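PDB 3QNK: putative lipoprotein from Bacteroides fragilis, which is of unknown function but, as a SusD-family lipoprotein, probably helps to capture glycans at the outer membrane for uptake. Local coordinates for residues N263-D268 against G337-D342; F331-K336 against Y367-Y372. One frame throughout, in Å; residues are numbered along the deposited sequence.

Overall arrangement
Two contacts, their centres 10 Å apart, fasten the hairpin of strands 329-330 and 339-340 to two separate loops on one side of the chain's centre. Contact 1 is a surface contact in which loop 263-268 meets the strand 339-340 side of the hairpin; contact 2 is partly buried and holds the connecting turn 331-336 against loop 367-372. The chemistry follows the location: contact 1 relies on a lysine, a tyrosine edge and one valine, whereas contact 2 buries about twice the area, around an aromatic cluster. They meet where Y266 OH approaches D335 O and K265 NZ approaches K336 O, both probable hydrogen bonds.

Contact 1 (N263-D268 against G337-D342); sequences NDKYGD and GAVTVD
The ring of Y266 meets 337-342 with its edge: V339 CG1 and G337 O both lie close to the ring plane, CG1 at 3.8 Å from Y266 CD2. One face is partly covered from within its own segment by K265 CG, which sits 3.8 Å above the Y266 plane and off toward the rim. On the opposite side lies the ring of Y372, inclined by only about 20° to that of Y266. V339 presents both methyls to the loop. With CG1 between the backbone N and the carbonyl carbon (chi1 63°), that branch falls to the tyrosine, while CG2 reaches K265 CB at 3.8 Å and D264 OD1 at 3.5 Å. The Y266 hydroxyl also points to G337 O, but the modelled separation is too short to be trusted at this resolution, and D335 O competes for the same proton. The ammonium group of K265 bonds to two backbone carbonyls. K265 NZ lies 3.0 Å from A338 O, standing 43° out of that carbonyl's plane, and it also bonds to K336 O, its stronger partner. The lysine thereby bridges two carbonyls of the turn that leads into strand 339-340, and its aliphatic CD passes 3.6 Å from G337 O. In the fold, the contact lays the loop between helices 253-257 and 278-283 beside a two-stranded antiparallel hairpin, where V339 pairs through its backbone with I330 of strand 329-330.

Contact 2 (F331-K336 against Y367-Y372); sequences FFNADK and YDNYNY
F331 centres an aromatic cluster with Y367 and Y372, and it opens a type I beta turn, F331 to A334, closed by A334 N bonding to F331 O. The edge of Y367 is directed at the F331 face in a T-shaped pair, centroids 5.1 Å apart and planes at 83°, with Y367 CE1 3.5 Å from F331 CE2. Y372 makes an offset edge-to-face approach, its centroid 5.7 Å from that of F331. At the F331 edge, Y370 O lies near the ring plane, 3.5 Å from CD1. The backbone adds to this grip: Y367 O accepts weak bonds from F331 N and F332 N. Farther along the turn, the F332 ring lies alongside the D368 side chain, its edge 4.0 Å from D368 CA at CD2, while A334 CB lies 3.7 Å from N371 CA.

Beyond this shell, M254 of helix 253-257 touches F331, and the hydroxyls of Y367 and Y372 are tied to V259 N and R269 N respectively. D368 OD2 forms a salt bridge with R225 NE and a hydrogen bond with W229 NE1, which probably helps to hold in place the residue whose carbonyl faces the turn. N333 uses that carbonyl: its CG is anti to the carbonyl carbon (chi1 -66°), and ND2 donates to D368 O at 2.7 Å with an N-H...O angle of 153°.

Contact 1 (N263-D268 against G337-D342)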
ATOM      1  N   ASN B 263       8.028  18.181  28.354  1.00 65.46           N
ATOM      2  CA  ASN B 263       8.474  17.173  29.314  1.00 67.41           C
ATOM      3  C   ASN B 263       8.983  17.730  30.660  1.00 74.87           C
ATOM      4  O   ASN B 263       9.613  17.006  31.418  1.00 76.89           O
ATOM      5  CB  ASN B 263       9.532  16.248  28.674  1.00 68.50           C
ATOM      6  CG  ASN B 263      10.764  16.893  28.083  1.00 81.43           C
ATOM      7  OD1 ASN B 263      10.794  18.072  27.714  1.00 79.69           O
ATOM      8  ND2 ASN B 263      11.806  16.100  27.925  1.00 65.08           N
ATOM      9  N   ASP B 264       8.670  18.987  30.978  1.00 72.67           N
ATOM     10  CA  ASP B 264       8.916  19.596  32.286  1.00 73.19           C
ATOM     11  C   ASP B 264       7.720  19.230  33.200  1.00 77.04           C
ATOM     12  O   ASP B 264       7.894  19.023  34.393  1.00 79.88           O
ATOM     13  CB  ASP B 264       9.098  21.132  32.163  1.00 74.21           C
ATOM     14  CG  ASP B 264       7.941  21.885  31.502  1.00 85.52           C
ATOM     15  OD1 ASP B 264       7.507  21.469  30.385  1.00 83.05           O
ATOM     16  OD2 ASP B 264       7.505  22.923  32.070  1.00 93.35           O
ATOM     17  N   LYS B 265       6.514  19.125  32.605  1.00 71.13           N
ATOM     18  CA  LYS B 265       5.237  18.778  33.228  1.00 70.50           C
ATOM     19  C   LYS B 265       4.646  17.474  32.625  1.00 73.73           C
ATOM     20  O   LYS B 265       4.045  16.676  33.355  1.00 74.48           O
ATOM     21  CB  LYS B 265       4.251  19.948  33.024  1.00 70.63           C
ATOM     22  CG  LYS B 265       2.954  19.828  33.808  1.00 80.80           C
ATOM     23  CD  LYS B 265       2.167  21.123  33.818  1.00 87.45           C
ATOM     24  CE  LYS B 265       2.327  21.896  35.100  1.00 87.38           C
ATOM     25  NZ  LYS B 265       1.214  22.861  35.301  1.00 98.45           N
ATOM     26  N   TYR B 266       4.810  17.262  31.300  1.00 68.27           N
ATOM     27  CA  TYR B 266       4.187  16.124  30.643  1.00 67.77           C
ATOM     28  C   TYR B 266       5.181  15.111  30.075  1.00 71.68           C
ATOM     29  O   TYR B 266       5.584  14.226  30.813  1.00 75.39           O
ATOM     30  CB  TYR B 266       3.190  16.622  29.595  1.00 67.06           C
ATOM     31  CG  TYR B 266       1.996  17.272  30.259  1.00 68.81           C
ATOM     32  CD1 TYR B 266       1.127  16.529  31.058  1.00 71.36           C
ATOM     33  CD2 TYR B 266       1.788  18.644  30.172  1.00 68.64           C
ATOM     34  CE1 TYR B 266       0.038  17.123  31.691  1.00 70.94           C
ATOM     35  CE2 TYR B 266       0.711  19.254  30.822  1.00 70.05           C
ATOM     36  CZ  TYR B 266      -0.159  18.487  31.585  1.00 74.89           C
ATOM     37  OH  TYR B 266      -1.239  19.053  32.210  1.00 72.80           O
ATOM     38  N   GLY B 267       5.533  15.199  28.801  1.00 65.63           N
ATOM     39  CA  GLY B 267       6.446  14.245  28.183  1.00 64.62           C
ATOM     40  C   GLY B 267       6.913  14.662  26.813  1.00 67.44           C
ATOM     41  O   GLY B 267       6.601  15.765  26.361  1.00 66.47           O
ATOM     42  N   ASP B 268       7.635  13.756  26.130  1.00 64.93           N
ATOM     43  CA  ASP B 268       8.186  13.991  24.797  1.00 63.25           C
ATOM     44  C   ASP B 268       7.608  13.020  23.748  1.00 66.98           C
ATOM     45  O   ASP B 268       8.244  12.740  22.710  1.00 69.21           O
ATOM     46  CB  ASP B 268       9.718  13.921  24.838  1.00 65.79           C
ATOM     47  CG  ASP B 268      10.326  12.696  25.499  1.00 73.96           C
ATOM     48  OD1 ASP B 268       9.652  11.630  25.527  1.00 73.51           O
ATOM     49  OD2 ASP B 268      11.485  12.789  25.953  1.00 82.69           O
ATOM     50  N   GLY B 337      -2.610  20.354  34.834  1.00 68.50           N
ATOM     51  CA  GLY B 337      -2.959  21.647  34.243  1.00 65.92           C
ATOM     52  C   GLY B 337      -2.068  22.153  33.116  1.00 66.94           C
ATOM     53  O   GLY B 337      -1.213  21.423  32.605  1.00 65.78           O
ATOM     54  N   ALA B 338      -2.265  23.429  32.719  1.00 61.10           N
ATOM     55  CA  ALA B 338      -1.574  24.082  31.611  1.00 57.87           C
ATOM     56  C   ALA B 338      -0.059  24.095  31.770  1.00 64.39           C
ATOM     57  O   ALA B 338       0.474  24.356  32.855  1.00 66.40           O
ATOM     58  CB  ALA B 338      -2.081  25.504  31.426  1.00 57.08           C
ATOM     59  N   VAL B 339       0.621  23.796  30.663  1.00 59.90           N
ATOM     60  CA  VAL B 339       2.071  23.811  30.511  1.00 60.07           C
ATOM     61  C   VAL B 339       2.400  25.018  29.591  1.00 64.24           C
ATOM     62  O   VAL B 339       1.622  25.329  28.679  1.00 60.93           O
ATOM     63  CB  VAL B 339       2.625  22.435  29.997  1.00 63.31           C
ATOM     64  CG1 VAL B 339       2.105  22.067  28.607  1.00 61.47           C
ATOM     65  CG2 VAL B 339       4.147  22.371  30.048  1.00 62.88           C
ATOM     66  N   THR B 340       3.506  25.733  29.875  1.00 62.71           N
ATOM     67  CA  THR B 340       3.903  26.872  29.049  1.00 61.08           C
ATOM     68  C   THR B 340       5.015  26.414  28.124  1.00 63.85           C
ATOM     69  O   THR B 340       5.995  25.803  28.577  1.00 64.95           O
ATOM     70  CB  THR B 340       4.284  28.089  29.902  1.00 68.74           C
ATOM     71  OG1 THR B 340       3.204  28.402  30.792  1.00 71.07           O
ATOM     72  CG2 THR B 340       4.591  29.305  29.050  1.00 65.03           C
ATOM     73  N   VAL B 341       4.844  26.688  26.825  1.00 58.66           N
ATOM     74  CA  VAL B 341       5.789  26.310  25.771  1.00 57.68           C
ATOM     75  C   VAL B 341       6.985  27.239  25.837  1.00 62.08           C
ATOM     76  O   VAL B 341       6.803  28.453  25.862  1.00 61.72           O
ATOM     77  CB  VAL B 341       5.112  26.309  24.381  1.00 60.15           C
ATOM     78  CG1 VAL B 341       6.124  26.076  23.262  1.00 58.11           C
ATOM     79  CG2 VAL B 341       3.985  25.280  24.334  1.00 60.39           C
ATOM     80  N   ASP B 342       8.199  26.658  25.907  1.00 59.71           N
ATOM     81  CA  ASP B 342       9.474  27.370  26.012  1.00 60.15           C
ATOM     82  C   ASP B 342      10.366  26.999  24.829  1.00 63.06           C
ATOM     83  O   ASP B 342      10.819  25.853  24.706  1.00 64.28           O
ATOM     84  CB  ASP B 342      10.163  27.033  27.361  1.00 64.04           C
ATOM     85  CG  ASP B 342      11.486  27.718  27.688  1.00 79.07           C
ATOM     86  OD1 ASP B 342      12.072  28.346  26.782  1.00 78.40           O
ATOM     87  OD2 ASP B 342      11.946  27.603  28.858  1.00 90.02           O
TER

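Contact 2 (F331-K336 against Y367-Y372)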
ATOM      1  N   PHE B 331      -2.906  22.528  27.194  1.00 57.81           N
ATOM      2  CA  PHE B 331      -3.302  21.397  28.054  1.00 58.45           C
ATOM      3  C   PHE B 331      -3.891  21.849  29.398  1.00 66.66           C
ATOM      4  O   PHE B 331      -3.628  21.235  30.436  1.00 68.41           O
ATOM      5  CB  PHE B 331      -2.144  20.407  28.259  1.00 59.42           C
ATOM      6  CG  PHE B 331      -1.930  19.476  27.093  1.00 59.47           C
ATOM      7  CD1 PHE B 331      -2.924  18.576  26.707  1.00 63.11           C
ATOM      8  CD2 PHE B 331      -0.722  19.466  26.402  1.00 60.13           C
ATOM      9  CE1 PHE B 331      -2.712  17.681  25.647  1.00 63.48           C
ATOM     10  CE2 PHE B 331      -0.511  18.573  25.344  1.00 62.58           C
ATOM     11  CZ  PHE B 331      -1.510  17.689  24.973  1.00 61.16           C
ATOM     12  N   PHE B 332      -4.760  22.869  29.350  1.00 63.73           N
ATOM     13  CA  PHE B 332      -5.434  23.453  30.507  1.00 63.94           C
ATOM     14  C   PHE B 332      -6.220  22.439  31.314  1.00 71.03           C
ATOM     15  O   PHE B 332      -6.170  22.480  32.550  1.00 72.55           O
ATOM     16  CB  PHE B 332      -6.409  24.536  30.051  1.00 64.14           C
ATOM     17  CG  PHE B 332      -5.821  25.607  29.175  1.00 63.35           C
ATOM     18  CD1 PHE B 332      -5.068  26.640  29.722  1.00 65.73           C
ATOM     19  CD2 PHE B 332      -6.060  25.614  27.806  1.00 62.40           C
ATOM     20  CE1 PHE B 332      -4.534  27.644  28.905  1.00 64.66           C
ATOM     21  CE2 PHE B 332      -5.542  26.627  26.996  1.00 63.38           C
ATOM     22  CZ  PHE B 332      -4.789  27.638  27.551  1.00 61.22           C
ATOM     23  N   ASN B 333      -6.963  21.543  30.616  1.00 67.46           N
ATOM     24  CA  ASN B 333      -7.856  20.554  31.234  1.00 67.94           C
ATOM     25  C   ASN B 333      -7.266  19.117  31.217  1.00 73.82           C
ATOM     26  O   ASN B 333      -7.999  18.111  31.151  1.00 75.16           O
ATOM     27  CB  ASN B 333      -9.252  20.618  30.589  1.00 63.85           C
ATOM     28  CG  ASN B 333      -9.967  21.925  30.870  1.00 89.42           C
ATOM     29  OD1 ASN B 333     -10.310  22.255  32.015  1.00 88.75           O
ATOM     30  ND2 ASN B 333     -10.192  22.720  29.836  1.00 85.01           N
ATOM     31  N   ALA B 334      -5.927  19.048  31.295  1.00 70.56           N
ATOM     32  CA  ALA B 334      -5.142  17.827  31.433  1.00 71.50           C
ATOM     33  C   ALA B 334      -4.799  17.726  32.893  1.00 80.74           C
ATOM     34  O   ALA B 334      -4.806  18.768  33.559  1.00 82.22           O
ATOM     35  CB  ALA B 334      -3.879  17.912  30.590  1.00 70.50           C
ATOM     36  N   ASP B 335      -4.498  16.512  33.430  1.00 78.35           N
ATOM     37  CA  ASP B 335      -4.046  16.393  34.831  1.00 79.08           C
ATOM     38  C   ASP B 335      -2.770  17.228  34.951  1.00 82.24           C
ATOM     39  O   ASP B 335      -2.056  17.341  33.955  1.00 83.31           O
ATOM     40  CB  ASP B 335      -3.792  14.922  35.190  1.00 82.10           C
ATOM     41  CG  ASP B 335      -2.573  14.318  34.530  1.00 93.57           C
ATOM     42  OD1 ASP B 335      -2.483  14.376  33.277  1.00 93.97           O
ATOM     43  OD2 ASP B 335      -1.675  13.848  35.265  1.00 99.17           O
ATOM     44  N   LYS B 336      -2.497  17.865  36.085  1.00 76.63           N
ATOM     45  CA  LYS B 336      -1.299  18.733  36.227  1.00 74.45           C
ATOM     46  C   LYS B 336      -1.534  20.165  35.610  1.00 74.90           C
ATOM     47  O   LYS B 336      -0.749  21.073  35.886  1.00 73.95           O
ATOM     48  CB  LYS B 336       0.007  18.089  35.664  1.00 74.26           C
ATOM     49  N   TYR B 367      -5.910  21.171  22.617  1.00 53.33           N
ATOM     50  CA  TYR B 367      -5.104  21.549  23.766  1.00 53.51           C
ATOM     51  C   TYR B 367      -5.999  22.207  24.839  1.00 62.25           C
ATOM     52  O   TYR B 367      -5.590  22.339  25.992  1.00 64.25           O
ATOM     53  CB  TYR B 367      -4.001  22.518  23.351  1.00 53.40           C
ATOM     54  CG  TYR B 367      -2.859  21.939  22.552  1.00 54.24           C
ATOM     55  CD1 TYR B 367      -2.105  20.873  23.042  1.00 56.23           C
ATOM     56  CD2 TYR B 367      -2.424  22.555  21.379  1.00 53.62           C
ATOM     57  CE1 TYR B 367      -1.003  20.380  22.345  1.00 54.24           C
ATOM     58  CE2 TYR B 367      -1.323  22.070  20.673  1.00 53.91           C
ATOM     59  CZ  TYR B 367      -0.612  20.985  21.166  1.00 58.84           C
ATOM     60  OH  TYR B 367       0.473  20.499  20.485  1.00 63.89           O
ATOM     61  N   ASP B 368      -7.221  22.623  24.456  1.00 59.19           N
ATOM     62  CA  ASP B 368      -8.179  23.215  25.383  1.00 59.47           C
ATOM     63  C   ASP B 368      -8.749  22.159  26.344  1.00 68.38           C
ATOM     64  O   ASP B 368      -8.775  22.382  27.558  1.00 71.19           O
ATOM     65  CB  ASP B 368      -9.340  23.890  24.624  1.00 59.23           C
ATOM     66  CG  ASP B 368      -8.973  25.150  23.866  1.00 57.16           C
ATOM     67  OD1 ASP B 368      -8.676  26.161  24.516  1.00 53.90           O
ATOM     68  OD2 ASP B 368      -9.002  25.121  22.613  1.00 66.04           O
ATOM     69  N   ASN B 369      -9.195  21.008  25.807  1.00 63.50           N
ATOM     70  CA  ASN B 369      -9.895  20.004  26.606  1.00 63.40           C
ATOM     71  C   ASN B 369      -9.149  18.731  26.889  1.00 67.81           C
ATOM     72  O   ASN B 369      -9.286  18.192  27.986  1.00 69.95           O
ATOM     73  CB  ASN B 369     -11.192  19.637  25.901  1.00 62.68           C
ATOM     74  CG  ASN B 369     -12.077  20.836  25.664  1.00 79.59           C
ATOM     75  OD1 ASN B 369     -12.563  21.457  26.614  1.00 80.06           O
ATOM     76  ND2 ASN B 369     -12.265  21.209  24.408  1.00 63.71           N
ATOM     77  N   TYR B 370      -8.413  18.204  25.903  1.00 63.25           N
ATOM     78  CA  TYR B 370      -7.712  16.926  26.022  1.00 61.95           C
ATOM     79  C   TYR B 370      -6.713  16.869  27.162  1.00 64.10           C
ATOM     80  O   TYR B 370      -6.213  17.896  27.649  1.00 62.65           O
ATOM     81  CB  TYR B 370      -6.979  16.564  24.711  1.00 61.46           C
ATOM     82  CG  TYR B 370      -7.805  15.792  23.705  1.00 62.59           C
ATOM     83  CD1 TYR B 370      -9.190  15.927  23.655  1.00 64.71           C
ATOM     84  CD2 TYR B 370      -7.199  14.968  22.764  1.00 63.48           C
ATOM     85  CE1 TYR B 370      -9.952  15.235  22.711  1.00 66.66           C
ATOM     86  CE2 TYR B 370      -7.948  14.289  21.799  1.00 64.79           C
ATOM     87  CZ  TYR B 370      -9.326  14.416  21.779  1.00 76.22           C
ATOM     88  OH  TYR B 370     -10.065  13.739  20.832  1.00 81.09           O
ATOM     89  N   ASN B 371      -6.483  15.614  27.591  1.00 61.54           N
ATOM     90  CA  ASN B 371      -5.464  15.240  28.576  0.50 62.07           C
ATOM     91  C   ASN B 371      -4.234  14.822  27.783  1.00 65.02           C
ATOM     92  O   ASN B 371      -4.350  14.551  26.572  1.00 62.49           O
ATOM     93  CB  ASN B 371      -5.924  14.136  29.553  0.50 62.12           C
ATOM     94  CG  ASN B 371      -4.843  13.686  30.543  0.50 76.53           C
ATOM     95  OD1 ASN B 371      -3.939  14.451  30.938  0.50 55.91           O
ATOM     96  ND2 ASN B 371      -4.881  12.412  30.927  0.50 71.22           N
ATOM     97  N   TYR B 372      -3.029  14.839  28.409  1.00 63.34           N
ATOM     98  CA  TYR B 372      -1.791  14.471  27.707  1.00 63.15           C
ATOM     99  C   TYR B 372      -1.809  12.984  27.335  1.00 71.82           C
ATOM    100  O   TYR B 372      -2.148  12.161  28.189  1.00 73.42           O
ATOM    101  CB  TYR B 372      -0.544  14.793  28.544  1.00 64.55           C
ATOM    102  CG  TYR B 372       0.758  14.598  27.786  1.00 65.24           C
ATOM    103  CD1 TYR B 372       1.214  15.556  26.889  1.00 64.12           C
ATOM    104  CD2 TYR B 372       1.521  13.444  27.951  1.00 67.03           C
ATOM    105  CE1 TYR B 372       2.391  15.373  26.177  1.00 61.26           C
ATOM    106  CE2 TYR B 372       2.698  13.248  27.237  1.00 67.01           C
ATOM    107  CZ  TYR B 372       3.133  14.219  26.356  1.00 70.29           C
ATOM    108  OH  TYR B 372       4.287  14.018  25.636  1.00 69.38           O
TER